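PDB 4TKZ: PTS EIIA type-4 domain-containing protein from Streptococcus agalactiae NEM316, which probably relays phosphoryl groups as the EIIA component of a mannose/fructose-family phosphotransferase system that couples sugar uptake to phosphorylation. Local coordinates for residues V7-F12 against G67-V72. Residues are numbered along the deposited sequence; the frame is centred on the assembly and turned at random.
Sequences VAHGNF and GTPFNV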
# COMPACT_ATOMS: atom_id res chain seq x y z
N VAL A 7 10.73 0.66 -2.05
CA VAL A 7 11.38 1.03 -0.80
C VAL A 7 10.35 1.50 0.20
O VAL A 7 9.60 2.44 -0.07
CB VAL A 7 12.40 2.18 -1.01
CG1 VAL A 7 13.34 2.25 0.17
CG2 VAL A 7 13.17 1.96 -2.30
N ALA A 8 10.28 0.84 1.35
CA ALA A 8 9.28 1.20 2.35
C ALA A 8 9.67 0.76 3.76
O ALA A 8 10.54 -0.08 3.94
CB ALA A 8 7.91 0.61 1.96
N HIS A 9 9.01 1.37 4.74
CA HIS A 9 9.24 1.09 6.16
C HIS A 9 8.89 -0.34 6.55
O HIS A 9 7.88 -0.89 6.11
CB HIS A 9 8.38 2.05 7.00
CG HIS A 9 8.83 3.48 6.95
ND1 HIS A 9 8.42 4.35 5.96
CD2 HIS A 9 9.61 4.20 7.78
CE1 HIS A 9 8.96 5.54 6.17
NE2 HIS A 9 9.68 5.47 7.27
N GLY A 10 9.71 -0.93 7.41
CA GLY A 10 9.51 -2.29 7.86
C GLY A 10 9.65 -3.28 6.73
O GLY A 10 10.44 -3.07 5.81
N ASN A 11 8.88 -4.37 6.80
CA ASN A 11 8.86 -5.36 5.74
C ASN A 11 7.64 -5.20 4.81
O ASN A 11 7.21 -6.16 4.19
CB ASN A 11 8.96 -6.77 6.32
CG ASN A 11 10.31 -7.03 6.98
OD1 ASN A 11 10.45 -6.96 8.20
ND2 ASN A 11 11.32 -7.31 6.16
N PHE A 12 7.12 -3.98 4.73
CA PHE A 12 6.13 -3.57 3.72
C PHE A 12 6.57 -4.02 2.31
O PHE A 12 5.76 -4.60 1.60
CB PHE A 12 5.95 -2.04 3.80
CG PHE A 12 4.88 -1.42 2.89
CD1 PHE A 12 4.82 -1.68 1.52
CD2 PHE A 12 4.01 -0.47 3.42
CE1 PHE A 12 3.87 -1.06 0.72
CE2 PHE A 12 3.05 0.15 2.62
CZ PHE A 12 2.98 -0.15 1.27
N GLY A 67 8.99 10.54 3.95
CA GLY A 67 9.68 9.53 4.74
C GLY A 67 11.07 9.22 4.21
O GLY A 67 11.45 9.65 3.12
N THR A 68 11.85 8.46 4.97
CA THR A 68 13.22 8.12 4.58
C THR A 68 13.32 7.42 3.22
O THR A 68 14.12 7.84 2.38
CB THR A 68 13.96 7.34 5.69
OG1 THR A 68 14.13 8.21 6.82
CG2 THR A 68 15.34 6.85 5.22
N PRO A 69 12.51 6.37 2.97
CA PRO A 69 12.55 5.77 1.64
C PRO A 69 12.32 6.76 0.51
O PRO A 69 13.01 6.68 -0.52
CB PRO A 69 11.39 4.76 1.68
CG PRO A 69 11.32 4.35 3.10
CD PRO A 69 11.64 5.60 3.88
N PHE A 70 11.36 7.67 0.66
CA PHE A 70 11.06 8.62 -0.40
C PHE A 70 12.22 9.62 -0.49
O PHE A 70 12.72 9.92 -1.58
CB PHE A 70 9.76 9.34 -0.11
CG PHE A 70 9.43 10.41 -1.11
CD1 PHE A 70 8.80 10.10 -2.31
CD2 PHE A 70 9.77 11.74 -0.86
CE1 PHE A 70 8.51 11.09 -3.24
CE2 PHE A 70 9.47 12.73 -1.77
CZ PHE A 70 8.85 12.42 -2.96
N ASN A 71 12.63 10.14 0.66
CA ASN A 71 13.70 11.15 0.69
C ASN A 71 15.02 10.67 0.11
O ASN A 71 15.65 11.36 -0.71
CB ASN A 71 13.91 11.66 2.13
CG ASN A 71 12.73 12.47 2.66
OD1 ASN A 71 11.85 12.89 1.91
ND2 ASN A 71 12.72 12.68 3.97
N VAL A 72 15.46 9.49 0.53
CA VAL A 72 16.66 8.88 -0.02
C VAL A 72 16.52 8.61 -1.52
O VAL A 72 17.45 8.85 -2.28
CB VAL A 72 17.01 7.56 0.70
CG1 VAL A 72 17.99 6.74 -0.12
CG2 VAL A 72 17.58 7.84 2.08
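P69 packs on one face of the H9 imidazole, CG over the face and CD 3.5 Å from CE1 of H9, the two side chains crossing at about a right angle. The contact belongs to the alpha/beta fold of the EIIA type-4 family, a parallel sheet of strand order 2-1-3-4 flanked by helices: the C-terminal end of strand 3-9 meets the first turn of helix 68-76, and the N-to-C directions of 7-9 and 68-72 differ by 149°. Three ring carbons of P69, CB, CG and CD, carry the contact. CB sits 3.4 Å from the carbonyl O of V7, while CG faces the backbone of A8, 3.8 Å from its CA. In V7, CG1 is anti to the backbone N (chi1 -163°) and rests on P69 CB. Beside the histidine, G67 CA stands near the imidazole plane, at the ring edge. H9 is placed as the phosphorylated histidine is in relatives of this family, at the end of the first strand. ND1 is hydrogen-bonded to OD2 of D63, which would help to fix the turn of the ring; the F35 ring meets the imidazole, with planes about 60° apart. S19 of the second subunit is hydrogen-bonded through OG to H9 O, and L22 of that subunit packs on H9. No hydrogen bond joins the two segments; N71 N donates to O of the N-cap residue G67 at 2.8 Å.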